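Local coordinates for protein BT_4661 (Bacteroides thetaiotaomicron, PDB 4AK1) that probably binds heparin and heparan sulphate at the cell surface, as a SusE-like component of a gut bacterium's heparin utilisation locus, at residues I15-M20 with T99-I104; S32-K37 with T67-L72; T40-A45 with A88-N93; I46-L51 with K84-C89; E332-F337 with G410-T415. All coordinates share one frame; numbering follows the deposited sequence.

Interaction 1. Residues I15-M20 with T99-I104; sequences IYYTGM and TDIVEI
Ile101, Tyr17 and Val102 carry most of this contact, and they illustrate how two parallel strands can be held together by side chains and water where their backbones stand apart. Val102 lays its CG2 methyl over one face of the Tyr17 ring, 3.8 Å from the ring centroid, in a CH-pi contact. The methyl sits off-centre toward the CB end of the ring, and its closest approach is 3.4 Å from Val102 CG2 to Tyr17 CG. Ile101 reaches the same ring differently. Its CG1 is anti to the backbone N (chi1 -171°) and the chain stays extended beyond it, which carries CD1 to within 4.1 Å of Tyr17 CD1 on an oblique approach. The same CD1 also lies 3.9 Å from Ile15 O and meets the CG2 methyl of Ile15. At the far end of the ring, Tyr17 OH is hydrogen-bonded to Gly68 O.

The axes of strands 15-19 and 101-104 come no nearer than 6.8 Å, and a water fills the step between them: it accepts from Tyr17 N at 2.9 Å and donates to Ile101 O at 3.0 Å. Ile101 and Val102 both face Leu85, forming a classic beta bulge in strand 94-106. The whole is a parallel pairing of the first and last strands of a mixed sheet, an arrangement that recalls immunoglobulin-like sandwiches.

Interaction 2. Residues S32-K37 with T67-L72; sequences SSPTYK and TGKITL
Ser33 OG and Lys69 CG each stand anti to the carbonyl carbon of their own residue and beside its backbone N, at chi1 -43° for Ser33 and -63° for Lys69. Beyond CG the lysine chain is fully extended, and its methylenes run past the serine hydroxyl, with Lys69 CG 3.9 Å from Ser33 OG. Pro34 adds the next layer. Its CG and CD atoms approach the carbonyl oxygens of the turn ahead of Lys69, with Pro34 CG 3.3 Å from Thr67 O and Pro34 CD 3.6 Å from Gly68 O.

Gly68 has a positive phi (78°), and a CB added there would come tight against Pro34 CG, so the backbone and the neighbouring ring both favour glycine. Thr67 shapes the turn from within: its OG1 accepts from Lys69 N at 3.3 Å, an ST turn. The direct polar link is a single hydrogen bond, from Ile70 N to Ser32 O at 2.9 Å. Lys69 CA adds a CA-H...O contact to the same oxygen at 3.5 Å.

Around this seam, strand 32-37 is the outermost strand of its sheet and is hydrogen-bonded on its inner side to strand 14-23, where Thr18 O is the partner of Ser32 OG. Strand 70-72 pairs instead with 61-63, and Ile70 packs on Ile63 and on Val102 of strand 94-106, so the contact joins the rim of the large sheet to the small two-stranded one.

Interaction 3. Residues T40-A45 with A88-N93; sequences TPYDFA and ACYSNN
Phe44 and Cys89 form the apolar centre of an antiparallel strand pair whose register slips by one residue at a beta bulge between Tyr42 and Ala45. Cys89 CB lies over one face of the Phe44 ring, 3.6 Å from Phe44 CD1, while its sulfur stands oblique to the ring in a sulfur-aromatic contact and also touches Pro41 CB at 4.0 Å.

Outward from this centre comes the tyrosine pair. Tyr42 CG sits between its own N and carbonyl carbon (chi1 55°), which folds the ring across the neighbouring strand until Tyr90 CB lies over one of its faces, 3.7 Å from Tyr42 CZ. The two side chains meet at about a right angle. Backbone bonds frame them: Tyr42 and Tyr90 exchange a reciprocal pair, with Tyr90 N giving the shorter bond to Tyr42 O at 2.8 Å, and beyond the bulge Ala45 and Ala88 do the same.

At the polar edge, Asp43, in the bulge, has a positive phi (51°), and from there its carboxylate reaches the backbone N of Ala422 of the second subunit. Tyr42 OH accepts from Asn93 N at 3.0 Å, in a bent bond. Asn92 and Asn93 both have positive phi, with angles near those of a type I' turn, and the phenol reaches into this turn. Replacing Tyr42 by an alanine would probably leave Asn93 N without this acceptor and uncover the flank of Tyr90. Farther out, in the plane of the Tyr42 ring and at its edge, a water donates to Thr40 O at 2.7 Å and accepts from Asn92 N at 2.9 Å.

Interaction 4. Residues I46-L51 with K84-C89; sequences ITRITL and KLSVAC
Lys84 O is held from two directions in this antiparallel pair: Thr50 N donates to it at 2.9 Å, in the carbonyl plane, and a bridging water lies close by. That water also accepts from Arg48 NE at 3.0 Å and sits 2.8 Å from Ser86 OG, itself also hydrogen-bonded to Asp100 N, so it ties both strands together. Arg48 can use it because its chain bends at chi3 (75°), which brings the guanidinium back beside Ser86 and lets NH2 form a salt bridge with Asp100. The straightest bond runs from Ser86 N to Arg48 O, 2.8 Å long at 175°.

A beta bulge between Ile46 and Arg48 breaks the regular ladder. Thr47 N still donates to Ser86 O at 2.9 Å, but from well above the carbonyl plane, and Arg48 N is buried with no partner in the model. Thr47 also turns its CG2 methyl to Ala88 CB at 3.7 Å, while its hydroxyl bonds to Glu97.

On the face of Ile46 and Ile49 the side chains that meet are apolar: Ile46 CD1 touches Leu85 CD2 at 4.1 Å. The chemistry thus divides the pair, with Ile63 and Phe61 packing on this apolar face and a charged, water-bridged network on that of Arg48 and Ser86.

Interaction 5. Residues E332-F337 with G410-T415; sequences EPIANF and GSETAT
Ile334 is the first residue of the loop 332-337 to touch strand 410-415, and it does so with two branches. Its CG2 methyl lies against Glu412 CB at 4.0 Å, the two side chains sliding past each other in opposite directions, while CD1 reaches Gly410 O at 3.8 Å. The loop then swings outward through Ala335 and Asn336, whose positive phi (54°) turns the chain back toward the strand.

Phe337 completes the approach. Its CG is anti to the backbone N (chi1 177°), which sends the ring inward so that one face covers Ala414 CB, 3.8 Å from Phe337 CE2, in a CH-pi contact. The edge of the same ring meets Glu412 O at 3.6 Å from Phe337 CE2. Phe337 N gives its proton to a water at 2.9 Å, which in turn donates to Glu412 OE2 at 3.2 Å. With an alanine in place of Phe337, Ala414 would probably lose the cover over its methyl and a gap would open between loop and strand.

The ring also meets that of Tyr339, the planes steeply inclined, and a bound sodium ion lies about 5 Å from the side chain of Ala414. The pattern is consistent with a beta-sandwich, an incoming loop covering strand 410-421 of a mixed sheet before strand 342-345 pairs with it in parallel.

From the N terminus, interaction 1 opens first and closes last among the four contacts of the N-terminal sheet, joining its first strand to its last and so enclosing the other three. Interaction 2 closes a shorter loop, from the edge strand 32-37 to 67-72, and its segments interleave along the chain with those of interactions 3 and 4. These two run along one ribbon, strands 42-51 and 81-91, and share Ala88 and Cys89; interaction 4 takes up at Ile46 where interaction 3 ends at Ala45. Phe44, Tyr17 and Gly68 bring interactions 1, 2 and 3 into mutual touch. Interaction 5 begins only later in the chain, in a separate sheet, although it and interaction 3 both meet the second subunit.

Interaction 1. Residues I15-M20 with T99-I104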
# COMPACT_ATOMS: atom_id res chain seq x y z
N ILE A 15 21.32 -2.62 -23.84
CA ILE A 15 22.71 -3.10 -23.91
C ILE A 15 22.79 -4.60 -23.66
O ILE A 15 22.03 -5.14 -22.85
CB ILE A 15 23.64 -2.34 -22.92
CG1 ILE A 15 25.13 -2.63 -23.19
CG2 ILE A 15 23.27 -2.64 -21.47
CD1 ILE A 15 26.09 -1.61 -22.60
N TYR A 16 23.70 -5.26 -24.37
CA TYR A 16 24.08 -6.64 -24.08
C TYR A 16 25.54 -6.85 -24.48
O TYR A 16 26.13 -6.02 -25.19
CB TYR A 16 23.16 -7.65 -24.78
CG TYR A 16 23.24 -7.67 -26.30
CD1 TYR A 16 22.41 -6.85 -27.07
CD2 TYR A 16 24.11 -8.54 -26.96
CE1 TYR A 16 22.46 -6.88 -28.46
CE2 TYR A 16 24.18 -8.57 -28.35
CZ TYR A 16 23.35 -7.74 -29.09
OH TYR A 16 23.39 -7.75 -30.47
N TYR A 17 26.11 -7.96 -24.01
CA TYR A 17 27.52 -8.28 -24.22
C TYR A 17 27.69 -9.51 -25.09
O TYR A 17 26.90 -10.46 -24.99
CB TYR A 17 28.22 -8.49 -22.87
CG TYR A 17 28.73 -7.20 -22.27
CD1 TYR A 17 27.85 -6.26 -21.74
CD2 TYR A 17 30.09 -6.91 -22.25
CE1 TYR A 17 28.31 -5.07 -21.20
CE2 TYR A 17 30.57 -5.73 -21.70
CZ TYR A 17 29.66 -4.81 -21.19
OH TYR A 17 30.13 -3.62 -20.66
N THR A 18 28.71 -9.49 -25.94
CA THR A 18 29.15 -10.69 -26.67
C THR A 18 30.65 -10.88 -26.44
O THR A 18 31.34 -9.95 -26.04
CB THR A 18 28.88 -10.60 -28.18
OG1 THR A 18 29.73 -9.59 -28.74
CG2 THR A 18 27.41 -10.24 -28.47
N GLY A 19 31.16 -12.09 -26.70
CA GLY A 19 32.58 -12.37 -26.51
C GLY A 19 32.87 -13.82 -26.14
O GLY A 19 32.07 -14.71 -26.41
N MET A 20 34.03 -14.03 -25.53
CA MET A 20 34.56 -15.36 -25.24
C MET A 20 33.98 -15.91 -23.94
O MET A 20 34.13 -15.29 -22.90
CB MET A 20 36.07 -15.28 -25.03
CG MET A 20 36.95 -15.35 -26.27
SD MET A 20 38.47 -16.18 -25.75
CE MET A 20 38.06 -17.88 -26.10
N THR A 99 22.48 -6.89 -13.55
CA THR A 99 22.96 -8.01 -12.75
C THR A 99 23.37 -9.19 -13.64
O THR A 99 22.60 -9.63 -14.48
CB THR A 99 21.88 -8.48 -11.75
OG1 THR A 99 21.51 -7.37 -10.93
CG2 THR A 99 22.42 -9.62 -10.88
N ASP A 100 24.59 -9.69 -13.45
CA ASP A 100 25.05 -10.91 -14.12
C ASP A 100 24.86 -10.83 -15.64
O ASP A 100 24.37 -11.78 -16.26
CB ASP A 100 24.32 -12.15 -13.57
CG ASP A 100 24.60 -12.41 -12.09
OD1 ASP A 100 25.52 -11.78 -11.52
OD2 ASP A 100 23.90 -13.25 -11.49
N ILE A 101 25.21 -9.69 -16.22
CA ILE A 101 25.10 -9.46 -17.67
C ILE A 101 26.23 -10.19 -18.46
O ILE A 101 26.05 -10.55 -19.63
CB ILE A 101 25.03 -7.95 -18.00
CG1 ILE A 101 24.69 -7.72 -19.47
CG2 ILE A 101 26.32 -7.24 -17.56
CD1 ILE A 101 24.24 -6.31 -19.83
N VAL A 102 27.36 -10.42 -17.80
CA VAL A 102 28.49 -11.10 -18.43
C VAL A 102 28.87 -12.33 -17.61
O VAL A 102 29.03 -12.23 -16.38
CB VAL A 102 29.71 -10.16 -18.53
CG1 VAL A 102 30.96 -10.92 -18.96
CG2 VAL A 102 29.43 -9.04 -19.51
N GLU A 103 29.00 -13.46 -18.30
CA GLU A 103 29.46 -14.73 -17.71
C GLU A 103 30.81 -15.15 -18.30
O GLU A 103 30.97 -15.15 -19.52
CB GLU A 103 28.46 -15.86 -17.95
CG GLU A 103 27.07 -15.59 -17.39
CD GLU A 103 26.17 -16.82 -17.40
OE1 GLU A 103 26.64 -17.93 -17.75
OE2 GLU A 103 24.99 -16.66 -17.06
N ILE A 104 31.76 -15.47 -17.43
CA ILE A 104 33.10 -15.91 -17.84
C ILE A 104 33.46 -17.21 -17.15
O ILE A 104 33.49 -17.30 -15.93
CB ILE A 104 34.18 -14.85 -17.57
CG1 ILE A 104 33.83 -13.54 -18.28
CG2 ILE A 104 35.56 -15.35 -18.03
CD1 ILE A 104 34.57 -12.33 -17.73
O HOH W 1 24.86 -9.87 -22.26
O HOH W 2 32.45 -13.87 -21.62

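Interaction 2. Residues S32-K37 with T67-L72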
# COMPACT_ATOMS: atom_id res chain seq x y z
N SER A 32 35.00 -9.65 -23.44
CA SER A 32 33.60 -9.38 -23.75
C SER A 32 33.41 -7.89 -23.99
O SER A 32 34.01 -7.08 -23.28
CB SER A 32 32.70 -9.86 -22.59
OG SER A 32 31.34 -9.95 -23.00
N SER A 33 32.58 -7.56 -24.98
CA SER A 33 32.32 -6.19 -25.43
C SER A 33 30.81 -5.93 -25.56
O SER A 33 30.06 -6.84 -25.92
CB SER A 33 32.97 -5.93 -26.79
OG SER A 33 34.27 -6.48 -26.84
N PRO A 34 30.38 -4.69 -25.27
CA PRO A 34 28.97 -4.31 -25.37
C PRO A 34 28.47 -3.92 -26.77
O PRO A 34 29.22 -3.36 -27.57
CB PRO A 34 28.88 -3.10 -24.44
CG PRO A 34 30.22 -2.48 -24.53
CD PRO A 34 31.17 -3.64 -24.61
N THR A 35 27.21 -4.24 -27.02
CA THR A 35 26.44 -3.74 -28.16
C THR A 35 25.27 -3.00 -27.52
O THR A 35 24.58 -3.56 -26.66
CB THR A 35 25.90 -4.88 -29.04
OG1 THR A 35 26.99 -5.61 -29.61
CG2 THR A 35 25.02 -4.35 -30.18
N TYR A 36 25.05 -1.75 -27.93
CA TYR A 36 24.03 -0.91 -27.31
C TYR A 36 23.15 -0.21 -28.35
O TYR A 36 23.55 -0.03 -29.50
CB TYR A 36 24.68 0.11 -26.37
CG TYR A 36 25.38 1.22 -27.11
CD1 TYR A 36 24.68 2.35 -27.53
CD2 TYR A 36 26.74 1.14 -27.43
CE1 TYR A 36 25.29 3.36 -28.24
CE2 TYR A 36 27.37 2.16 -28.14
CZ TYR A 36 26.64 3.27 -28.54
OH TYR A 36 27.23 4.30 -29.24
N LYS A 37 21.95 0.17 -27.92
CA LYS A 37 21.05 1.02 -28.70
C LYS A 37 20.68 2.21 -27.82
O LYS A 37 20.56 2.06 -26.60
CB LYS A 37 19.81 0.23 -29.11
N THR A 67 34.82 2.38 -22.91
CA THR A 67 34.33 1.45 -23.95
C THR A 67 33.45 0.34 -23.39
O THR A 67 32.67 -0.27 -24.12
CB THR A 67 35.48 0.79 -24.76
OG1 THR A 67 36.20 -0.12 -23.94
CG2 THR A 67 36.43 1.84 -25.35
N GLY A 68 33.62 0.04 -22.10
CA GLY A 68 32.87 -1.05 -21.48
C GLY A 68 33.39 -2.44 -21.78
O GLY A 68 32.76 -3.44 -21.39
N LYS A 69 34.56 -2.52 -22.43
CA LYS A 69 35.19 -3.79 -22.75
C LYS A 69 35.89 -4.41 -21.53
O LYS A 69 36.49 -3.69 -20.72
CB LYS A 69 36.16 -3.64 -23.91
CG LYS A 69 35.49 -3.21 -25.20
CD LYS A 69 36.47 -3.14 -26.35
CE LYS A 69 35.76 -2.74 -27.64
NZ LYS A 69 36.74 -2.59 -28.75
N ILE A 70 35.83 -5.73 -21.45
CA ILE A 70 36.23 -6.47 -20.24
C ILE A 70 37.47 -7.32 -20.47
O ILE A 70 37.55 -8.08 -21.44
CB ILE A 70 35.06 -7.32 -19.69
CG1 ILE A 70 33.95 -6.38 -19.17
CG2 ILE A 70 35.53 -8.24 -18.56
CD1 ILE A 70 32.65 -7.07 -18.84
N THR A 71 38.44 -7.18 -19.57
CA THR A 71 39.71 -7.89 -19.67
C THR A 71 40.04 -8.56 -18.32
O THR A 71 39.43 -8.25 -17.30
CB THR A 71 40.85 -6.93 -20.02
OG1 THR A 71 40.86 -5.85 -19.08
CG2 THR A 71 40.69 -6.38 -21.46
N LEU A 72 41.02 -9.47 -18.35
CA LEU A 72 41.50 -10.14 -17.14
C LEU A 72 42.67 -9.38 -16.52
O LEU A 72 43.63 -9.06 -17.21
CB LEU A 72 41.93 -11.58 -17.48
CG LEU A 72 42.60 -12.43 -16.39
CD1 LEU A 72 41.63 -12.77 -15.26
CD2 LEU A 72 43.23 -13.70 -16.97

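Interaction 3. Residues T40-A45 with A88-N93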
# COMPACT_ATOMS: atom_id res chain seq x y z
N THR A 40 25.09 6.95 -26.42
CA THR A 40 26.41 6.32 -26.25
C THR A 40 26.76 6.22 -24.76
O THR A 40 26.81 7.24 -24.08
CB THR A 40 27.52 7.10 -27.00
OG1 THR A 40 27.21 7.13 -28.40
CG2 THR A 40 28.88 6.45 -26.81
N PRO A 41 26.96 4.98 -24.27
CA PRO A 41 27.25 4.80 -22.85
C PRO A 41 28.67 5.22 -22.45
O PRO A 41 29.58 5.28 -23.29
CB PRO A 41 27.04 3.30 -22.62
CG PRO A 41 27.26 2.67 -23.97
CD PRO A 41 26.80 3.69 -24.96
N TYR A 42 28.84 5.50 -21.16
CA TYR A 42 30.09 5.97 -20.58
C TYR A 42 30.08 5.69 -19.07
O TYR A 42 29.04 5.28 -18.52
CB TYR A 42 30.31 7.48 -20.84
CG TYR A 42 29.18 8.36 -20.36
CD1 TYR A 42 28.01 8.49 -21.11
CD2 TYR A 42 29.27 9.06 -19.14
CE1 TYR A 42 26.96 9.29 -20.68
CE2 TYR A 42 28.22 9.87 -18.70
CZ TYR A 42 27.07 9.97 -19.48
OH TYR A 42 26.01 10.75 -19.08
N ASP A 43 31.23 5.93 -18.43
CA ASP A 43 31.42 5.64 -17.00
C ASP A 43 31.00 4.21 -16.62
O ASP A 43 30.23 4.00 -15.68
CB ASP A 43 30.69 6.66 -16.12
CG ASP A 43 31.36 8.06 -16.11
OD1 ASP A 43 32.43 8.27 -16.71
OD2 ASP A 43 30.78 8.95 -15.46
N PHE A 44 31.51 3.23 -17.37
CA PHE A 44 31.30 1.82 -17.05
C PHE A 44 32.00 1.42 -15.74
O PHE A 44 33.07 1.92 -15.45
CB PHE A 44 31.85 0.95 -18.17
CG PHE A 44 30.98 0.89 -19.38
CD1 PHE A 44 29.99 -0.09 -19.50
CD2 PHE A 44 31.18 1.78 -20.45
CE1 PHE A 44 29.20 -0.16 -20.65
CE2 PHE A 44 30.38 1.72 -21.58
CZ PHE A 44 29.40 0.74 -21.69
N ALA A 45 31.38 0.52 -14.98
CA ALA A 45 31.95 -0.03 -13.74
C ALA A 45 31.45 -1.46 -13.58
O ALA A 45 30.34 -1.78 -14.00
CB ALA A 45 31.55 0.81 -12.53
N ALA A 88 27.48 -1.60 -14.41
CA ALA A 88 26.74 -0.35 -14.45
C ALA A 88 27.38 0.60 -15.46
O ALA A 88 28.60 0.53 -15.72
CB ALA A 88 26.70 0.30 -13.07
N CYS A 89 26.57 1.50 -16.02
CA CYS A 89 27.06 2.55 -16.90
C CYS A 89 26.06 3.70 -16.94
O CYS A 89 24.97 3.60 -16.35
CB CYS A 89 27.31 2.01 -18.32
SG CYS A 89 25.85 1.44 -19.23
N TYR A 90 26.42 4.79 -17.61
CA TYR A 90 25.50 5.90 -17.84
C TYR A 90 25.22 6.05 -19.33
O TYR A 90 26.04 5.69 -20.17
CB TYR A 90 26.06 7.21 -17.28
CG TYR A 90 26.14 7.24 -15.76
CD1 TYR A 90 27.08 6.44 -15.11
CD2 TYR A 90 25.30 8.04 -14.99
CE1 TYR A 90 27.17 6.44 -13.73
CE2 TYR A 90 25.39 8.05 -13.59
CZ TYR A 90 26.33 7.23 -12.98
OH TYR A 90 26.49 7.16 -11.60
N SER A 91 24.03 6.57 -19.63
CA SER A 91 23.63 6.95 -20.97
C SER A 91 22.74 8.17 -20.80
O SER A 91 21.80 8.14 -19.99
CB SER A 91 22.86 5.81 -21.63
OG SER A 91 22.41 6.20 -22.93
N ASN A 92 23.06 9.24 -21.53
CA ASN A 92 22.30 10.49 -21.47
C ASN A 92 22.00 10.91 -20.01
O ASN A 92 20.84 11.17 -19.65
CB ASN A 92 21.03 10.37 -22.32
CG ASN A 92 20.33 11.70 -22.55
OD1 ASN A 92 20.93 12.78 -22.47
ND2 ASN A 92 19.04 11.62 -22.83
N ASN A 93 23.05 10.92 -19.19
CA ASN A 93 23.00 11.38 -17.79
C ASN A 93 22.32 10.45 -16.76
O ASN A 93 22.29 10.77 -15.56
CB ASN A 93 22.42 12.80 -17.68
CG ASN A 93 23.03 13.74 -18.68
OD1 ASN A 93 22.33 14.26 -19.57
ND2 ASN A 93 24.32 13.98 -18.55
O HOH W 3 24.96 9.22 -23.68

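Interaction 4. Residues I46-L51 with K84-C89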
# COMPACT_ATOMS: atom_id res chain seq x y z
N ILE A 46 32.29 -2.32 -13.00
CA ILE A 46 31.84 -3.64 -12.57
C ILE A 46 31.41 -3.46 -11.12
O ILE A 46 32.22 -3.07 -10.28
CB ILE A 46 32.96 -4.71 -12.71
CG1 ILE A 46 33.26 -4.97 -14.20
CG2 ILE A 46 32.57 -6.02 -12.02
CD1 ILE A 46 34.59 -5.68 -14.42
N THR A 47 30.14 -3.70 -10.82
CA THR A 47 29.62 -3.46 -9.47
C THR A 47 29.67 -4.73 -8.61
O THR A 47 29.65 -4.65 -7.38
CB THR A 47 28.18 -2.94 -9.52
OG1 THR A 47 27.37 -3.91 -10.21
CG2 THR A 47 28.13 -1.61 -10.26
N ARG A 48 29.72 -5.89 -9.25
CA ARG A 48 29.80 -7.15 -8.52
C ARG A 48 30.39 -8.26 -9.38
O ARG A 48 30.14 -8.33 -10.59
CB ARG A 48 28.42 -7.59 -8.00
CG ARG A 48 28.47 -8.70 -6.95
CD ARG A 48 27.08 -9.20 -6.56
NE ARG A 48 26.49 -10.04 -7.61
CZ ARG A 48 25.22 -10.44 -7.65
NH1 ARG A 48 24.36 -10.09 -6.69
NH2 ARG A 48 24.80 -11.21 -8.65
N ILE A 49 31.16 -9.13 -8.75
CA ILE A 49 31.61 -10.36 -9.39
C ILE A 49 31.24 -11.51 -8.46
O ILE A 49 31.53 -11.46 -7.27
CB ILE A 49 33.14 -10.37 -9.64
CG1 ILE A 49 33.56 -9.17 -10.50
CG2 ILE A 49 33.57 -11.68 -10.33
CD1 ILE A 49 35.05 -8.87 -10.47
N THR A 50 30.58 -12.54 -9.00
CA THR A 50 30.35 -13.76 -8.22
C THR A 50 31.09 -14.92 -8.86
O THR A 50 31.36 -14.90 -10.07
CB THR A 50 28.85 -14.13 -8.08
OG1 THR A 50 28.28 -14.34 -9.38
CG2 THR A 50 28.08 -13.03 -7.35
N LEU A 51 31.46 -15.90 -8.04
CA LEU A 51 32.06 -17.13 -8.55
C LEU A 51 31.28 -18.30 -7.96
O LEU A 51 31.20 -18.45 -6.74
CB LEU A 51 33.55 -17.22 -8.19
CG LEU A 51 34.25 -18.56 -8.41
CD1 LEU A 51 34.23 -18.96 -9.89
CD2 LEU A 51 35.69 -18.51 -7.90
N LYS A 84 30.30 -14.51 -12.76
CA LYS A 84 29.23 -13.64 -13.26
C LYS A 84 29.51 -12.20 -12.85
O LYS A 84 29.81 -11.93 -11.68
CB LYS A 84 27.86 -14.09 -12.77
CG LYS A 84 27.51 -15.50 -13.22
CD LYS A 84 26.12 -15.92 -12.76
CE LYS A 84 25.84 -17.34 -13.20
NZ LYS A 84 24.47 -17.75 -12.77
N LEU A 85 29.46 -11.31 -13.84
CA LEU A 85 29.83 -9.91 -13.66
C LEU A 85 28.58 -9.05 -13.76
O LEU A 85 27.79 -9.20 -14.69
CB LEU A 85 30.85 -9.46 -14.72
CG LEU A 85 32.30 -9.95 -14.55
CD1 LEU A 85 32.41 -11.47 -14.55
CD2 LEU A 85 33.20 -9.36 -15.64
N SER A 86 28.41 -8.17 -12.79
CA SER A 86 27.34 -7.17 -12.88
C SER A 86 27.96 -5.83 -13.32
O SER A 86 29.04 -5.45 -12.84
CB SER A 86 26.59 -7.04 -11.57
OG SER A 86 26.05 -8.29 -11.16
N VAL A 87 27.29 -5.14 -14.23
CA VAL A 87 27.86 -3.95 -14.86
C VAL A 87 26.91 -2.76 -14.75
O VAL A 87 25.70 -2.88 -14.97
CB VAL A 87 28.21 -4.20 -16.35
CG1 VAL A 87 28.68 -2.90 -17.02
CG2 VAL A 87 29.27 -5.27 -16.47
N ALA A 88 27.48 -1.60 -14.41
CA ALA A 88 26.74 -0.35 -14.45
C ALA A 88 27.38 0.60 -15.46
O ALA A 88 28.60 0.53 -15.72
CB ALA A 88 26.70 0.30 -13.07
N CYS A 89 26.57 1.50 -16.02
CA CYS A 89 27.06 2.55 -16.90
C CYS A 89 26.06 3.70 -16.94
O CYS A 89 24.97 3.60 -16.35
CB CYS A 89 27.31 2.01 -18.32
SG CYS A 89 25.85 1.44 -19.23
O HOH W 4 27.64 -10.44 -10.36

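Interaction 5. Residues E332-F337 with G410-T415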
# COMPACT_ATOMS: atom_id res chain seq x y z
N GLU A 332 35.76 29.32 -38.26
CA GLU A 332 35.79 29.93 -36.93
C GLU A 332 35.11 28.98 -35.93
O GLU A 332 34.00 28.53 -36.18
CB GLU A 332 35.11 31.30 -36.97
CG GLU A 332 35.29 32.16 -35.74
CD GLU A 332 36.62 32.87 -35.69
OE1 GLU A 332 36.92 33.71 -36.58
OE2 GLU A 332 37.39 32.61 -34.75
N PRO A 333 35.80 28.64 -34.82
CA PRO A 333 35.19 27.84 -33.75
C PRO A 333 34.04 28.58 -33.09
O PRO A 333 34.03 29.82 -33.09
CB PRO A 333 36.32 27.66 -32.73
CG PRO A 333 37.58 27.88 -33.51
CD PRO A 333 37.23 28.90 -34.56
N ILE A 334 33.10 27.84 -32.51
CA ILE A 334 31.97 28.41 -31.78
C ILE A 334 32.44 29.12 -30.52
O ILE A 334 33.23 28.56 -29.75
CB ILE A 334 30.93 27.32 -31.43
CG1 ILE A 334 30.43 26.67 -32.72
CG2 ILE A 334 29.79 27.91 -30.60
CD1 ILE A 334 29.79 25.30 -32.56
N ALA A 335 31.96 30.35 -30.31
CA ALA A 335 32.31 31.13 -29.13
C ALA A 335 31.16 32.09 -28.82
O ALA A 335 30.36 32.41 -29.71
CB ALA A 335 33.62 31.88 -29.35
N ASN A 336 31.07 32.52 -27.56
CA ASN A 336 30.00 33.44 -27.12
C ASN A 336 28.61 32.91 -27.47
O ASN A 336 27.71 33.69 -27.81
CB ASN A 336 30.22 34.85 -27.71
CG ASN A 336 31.63 35.37 -27.50
OD1 ASN A 336 32.23 35.99 -28.41
ND2 ASN A 336 32.18 35.14 -26.32
N PHE A 337 28.44 31.59 -27.41
CA PHE A 337 27.15 30.99 -27.74
C PHE A 337 26.29 30.93 -26.48
O PHE A 337 26.65 30.27 -25.52
CB PHE A 337 27.32 29.59 -28.37
CG PHE A 337 26.01 28.88 -28.66
CD1 PHE A 337 24.94 29.56 -29.26
CD2 PHE A 337 25.85 27.53 -28.36
CE1 PHE A 337 23.74 28.91 -29.53
CE2 PHE A 337 24.66 26.87 -28.64
CZ PHE A 337 23.60 27.56 -29.21
N GLY A 410 34.15 21.53 -33.47
CA GLY A 410 33.61 20.95 -32.24
C GLY A 410 32.19 21.35 -31.92
O GLY A 410 31.47 21.89 -32.77
N SER A 411 31.77 21.04 -30.69
CA SER A 411 30.41 21.31 -30.21
C SER A 411 30.41 22.16 -28.95
O SER A 411 31.36 22.13 -28.16
CB SER A 411 29.64 20.01 -29.95
OG SER A 411 29.17 19.46 -31.16
N GLU A 412 29.32 22.90 -28.76
CA GLU A 412 29.13 23.71 -27.57
C GLU A 412 27.63 23.75 -27.25
O GLU A 412 26.81 23.97 -28.14
CB GLU A 412 29.71 25.11 -27.78
CG GLU A 412 29.55 26.06 -26.59
CD GLU A 412 30.75 26.11 -25.65
OE1 GLU A 412 31.71 25.32 -25.82
OE2 GLU A 412 30.74 26.96 -24.73
N THR A 413 27.28 23.49 -26.00
CA THR A 413 25.88 23.52 -25.58
C THR A 413 25.64 24.74 -24.69
O THR A 413 26.48 25.08 -23.84
CB THR A 413 25.48 22.19 -24.89
OG1 THR A 413 25.73 21.11 -25.80
CG2 THR A 413 24.01 22.17 -24.50
N ALA A 414 24.51 25.40 -24.91
CA ALA A 414 24.08 26.56 -24.14
C ALA A 414 22.78 26.21 -23.43
O ALA A 414 21.97 25.43 -23.96
CB ALA A 414 23.86 27.76 -25.05
N THR A 415 22.56 26.82 -22.27
CA THR A 415 21.34 26.56 -21.48
C THR A 415 20.67 27.88 -21.14
O THR A 415 21.35 28.85 -20.84
CB THR A 415 21.70 25.80 -20.18
OG1 THR A 415 22.47 24.64 -20.50
CG2 THR A 415 20.45 25.37 -19.40
O HOH W 5 30.39 29.60 -26.48